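Local coordinates for replication initiation and membrane attachment protein (Geobacillus stearothermophilus 10, PDB 5WTN) that acts as a tetrameric primosomal protein in bacterial DNA replication initiation and forms a complex with a primosomal re-initiation protein, at the interface of chains A and B. Residues are numbered along the deposited sequence; one frame, centred on the assembly and turned at random. Chains: chain A/B, Replication initiation and membrane attachment protein.

Contact 1: the interface of chains A and B. Residues chain A 151, 155-158; chain B 92-93.
With CG of A:Gln156 anti to the backbone N (chi1 -174°) and the chain extended beyond it, the glutamine side chain is laid beside the ring of B:Tyr93, whose own CG is turned away from its carbonyl carbon, next to the backbone N (chi1 -59°). The two residues pair as an antiparallel beta bridge that joins the short strand 154-156 of chain A to the edge of strand 90-95 of chain B, an intersubunit beta-sheet extension in the primosomal protein DnaB. CB of A:Gln156 lies 3.6 Å from the ring carbon CE1 of B:Tyr93, and the terminal amide is inclined to the ring by 52°, so the aliphatic stem rather than a stacked amide makes this packing. CD1 of the same ring also lies against the backbone N and CA of A:Gln156.

Polar contacts continue just past the strand end. The amide N of A:Val157 donates to the carbonyl O of B:Thr92 over 2.9 Å. In the other direction, the backbone N of B:Thr92 gives its hydrogen to the hydroxyl OG1 of A:Thr158 at 3.0 Å, a fairly straight bond. One residue of the edge strand is thus gripped through both its N-H and its carbonyl, the former by a side chain. The amide NE2 of A:Gln156 reaches forward along its own chain to that hydroxyl, 3.2 Å from OG1 of A:Thr158, and probably helps to fix its rotation. On the flank, the methyl CG2 of A:Val157 meets the methyl CG2 of B:Thr92 at 3.6 Å.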
# COMPACT_ATOMS: atom_id res chain seq x y z
N GLU A 151 -13.39 25.55 -13.56
CA GLU A 151 -12.59 26.75 -13.37
C GLU A 151 -13.50 27.95 -13.43
O GLU A 151 -13.23 28.97 -12.81
CB GLU A 151 -11.52 26.84 -14.46
CG GLU A 151 -10.48 25.71 -14.43
CD GLU A 151 -9.32 26.00 -13.50
OE1 GLU A 151 -9.48 26.86 -12.59
OE2 GLU A 151 -8.24 25.39 -13.67
N THR A 155 -11.89 29.70 -8.18
CA THR A 155 -10.75 30.60 -8.33
C THR A 155 -9.61 30.23 -7.35
O THR A 155 -9.86 29.87 -6.18
CB THR A 155 -11.22 32.09 -8.22
OG1 THR A 155 -10.13 32.96 -8.57
CG2 THR A 155 -11.75 32.44 -6.81
N GLN A 156 -8.36 30.32 -7.82
CA GLN A 156 -7.22 29.83 -7.05
C GLN A 156 -6.67 30.89 -6.09
O GLN A 156 -6.21 31.96 -6.50
CB GLN A 156 -6.12 29.31 -7.98
CG GLN A 156 -4.92 28.63 -7.29
CD GLN A 156 -3.94 27.98 -8.27
OE1 GLN A 156 -4.18 27.93 -9.49
NE2 GLN A 156 -2.83 27.46 -7.74
N VAL A 157 -6.82 30.60 -4.80
CA VAL A 157 -6.33 31.42 -3.70
C VAL A 157 -5.05 30.88 -3.06
O VAL A 157 -4.64 31.36 -2.00
CB VAL A 157 -7.43 31.66 -2.65
CG1 VAL A 157 -8.68 32.19 -3.34
CG2 VAL A 157 -7.74 30.37 -1.89
N THR A 158 -4.46 29.83 -3.64
CA THR A 158 -3.29 29.18 -3.03
C THR A 158 -2.13 30.13 -2.75
O THR A 158 -1.75 30.92 -3.61
CB THR A 158 -2.71 28.08 -3.94
OG1 THR A 158 -3.76 27.42 -4.66
CG2 THR A 158 -1.96 27.05 -3.11
N THR B 92 -5.56 25.54 -3.18
CA THR B 92 -6.83 25.95 -2.60
C THR B 92 -7.62 26.80 -3.57
O THR B 92 -7.12 27.81 -4.07
CB THR B 92 -6.61 26.74 -1.30
OG1 THR B 92 -5.73 26.03 -0.43
CG2 THR B 92 -7.95 27.00 -0.60
N TYR B 93 -8.86 26.42 -3.84
CA TYR B 93 -9.73 27.24 -4.67
C TYR B 93 -10.96 27.71 -3.87
O TYR B 93 -11.41 27.02 -2.95
CB TYR B 93 -10.18 26.46 -5.90
CG TYR B 93 -9.09 25.95 -6.82
CD1 TYR B 93 -8.67 26.70 -7.91
CD2 TYR B 93 -8.52 24.69 -6.64
CE1 TYR B 93 -7.69 26.22 -8.77
CE2 TYR B 93 -7.55 24.21 -7.51
CZ TYR B 93 -7.14 24.98 -8.56
OH TYR B 93 -6.18 24.49 -9.41

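Contact 2: the interface of chains A and B. Residues chain A 91-93; chain B 149, 155-156, 158.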
# COMPACT_ATOMS: atom_id res chain seq x y z
N ASP A 91 13.10 -4.05 -18.36
CA ASP A 91 14.33 -3.92 -19.14
C ASP A 91 15.28 -5.02 -18.73
O ASP A 91 15.46 -5.31 -17.55
CB ASP A 91 15.00 -2.55 -18.94
CG ASP A 91 14.33 -1.43 -19.74
OD1 ASP A 91 13.68 -1.74 -20.77
OD2 ASP A 91 14.44 -0.25 -19.35
N THR A 92 15.89 -5.63 -19.74
CA THR A 92 16.78 -6.76 -19.50
C THR A 92 18.19 -6.44 -19.97
O THR A 92 18.40 -6.02 -21.10
CB THR A 92 16.27 -8.06 -20.17
OG1 THR A 92 14.98 -8.39 -19.64
CG2 THR A 92 17.24 -9.22 -19.93
N TYR A 93 19.15 -6.65 -19.07
CA TYR A 93 20.55 -6.45 -19.41
C TYR A 93 21.29 -7.76 -19.24
O TYR A 93 20.92 -8.59 -18.41
CB TYR A 93 21.18 -5.40 -18.50
CG TYR A 93 20.60 -4.00 -18.62
CD1 TYR A 93 21.20 -3.06 -19.44
CD2 TYR A 93 19.47 -3.62 -17.90
CE1 TYR A 93 20.68 -1.78 -19.54
CE2 TYR A 93 18.95 -2.35 -17.99
CZ TYR A 93 19.56 -1.43 -18.81
OH TYR A 93 19.05 -0.15 -18.91
N ILE B 149 22.92 1.12 -12.12
CA ILE B 149 23.24 0.04 -13.05
C ILE B 149 24.57 0.31 -13.75
O ILE B 149 24.70 1.32 -14.46
CB ILE B 149 22.19 -0.12 -14.15
CG1 ILE B 149 20.86 -0.60 -13.55
CG2 ILE B 149 22.69 -1.06 -15.24
CD1 ILE B 149 19.82 -0.94 -14.61
N THR B 155 24.90 -4.83 -20.72
CA THR B 155 24.42 -4.33 -21.99
C THR B 155 22.98 -4.80 -22.20
O THR B 155 22.60 -5.92 -21.81
CB THR B 155 25.35 -4.76 -23.15
OG1 THR B 155 24.71 -4.50 -24.41
CG2 THR B 155 25.70 -6.24 -23.04
N GLN B 156 22.17 -3.91 -22.78
CA GLN B 156 20.73 -4.12 -22.84
C GLN B 156 20.36 -5.07 -23.96
O GLN B 156 20.75 -4.87 -25.12
CB GLN B 156 20.02 -2.78 -22.98
CG GLN B 156 18.50 -2.87 -22.96
CD GLN B 156 17.83 -1.62 -22.39
OE1 GLN B 156 18.49 -0.60 -22.16
NE2 GLN B 156 16.52 -1.69 -22.16
N THR B 158 17.04 -5.96 -24.04
CA THR B 158 15.57 -5.82 -24.02
C THR B 158 14.94 -5.87 -25.43
O THR B 158 15.53 -5.39 -26.39
CB THR B 158 15.11 -4.49 -23.36
OG1 THR B 158 15.84 -4.26 -22.15
CG2 THR B 158 13.64 -4.56 -23.03
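A:Tyr93 and B:Gln156 form an antiparallel beta bridge between strand 90-95 of chain A and strand 154-156 of chain B, an edge-strand pairing between subunits of the DnaB tetramer. The close-packed part lies along the tyrosine ring. CD1 of A:Tyr93 sits 3.6 Å from CA of B:Gln156, and farther out CG of the glutamine rises 4.2 Å above the ring plane, displaced toward the rim. The extended glutamine follows the ring outward until its amide oxygen OE1 is 3.3 Å from the phenol OH of A:Tyr93; ring and amide planes are turned 45° from each other.

Beside this packing, OG1 of B:Thr158 accepts the backbone N-H of A:Thr92 at 2.8 Å. Its chi1 of -45° places the hydroxyl next to its own backbone N, on the side facing the strand. The amide NE2 of B:Gln156 donates to the same OG1 of B:Thr158 over 2.7 Å, tilted slightly from the amide plane, and so probably helps to hold the threonine hydroxyl in place. Replacing B:Gln156 by an alanine would remove the stem over the ring face and the amide, and would probably leave the outer ring less covered and the threonine hydroxyl without its NE2 donor, freer to turn. The carboxylate oxygen OD1 of A:Asp91 also comes to 3.2 Å from NE2 of B:Gln156, but the amide hydrogens are not directed at it, and the pair is not a hydrogen bond.

On the far side of the ring the fit is looser. B:Ile149, from a loop, brings only its terminal methyl CD1 to CE2 of A:Tyr93, at 3.8 Å, the two side chains lying nearly at right angles.

Contact 1 and contact 2 are twins under the two-fold symmetry of the chain pair, with their C-alpha centres about 45 Å apart. Strand 90-95 and the segment around strand 154-156 take part in both, with the chains exchanged, so each subunit offers a receiving edge strand at one site and a docking strand at the other. This reciprocal exchange ties the two chains together at widely separated points, which would probably restrain their relative rotation better than either patch could alone. The deposited assembly holds four copies, in keeping with the reported tetramer, and such pairing probably contributes to its formation.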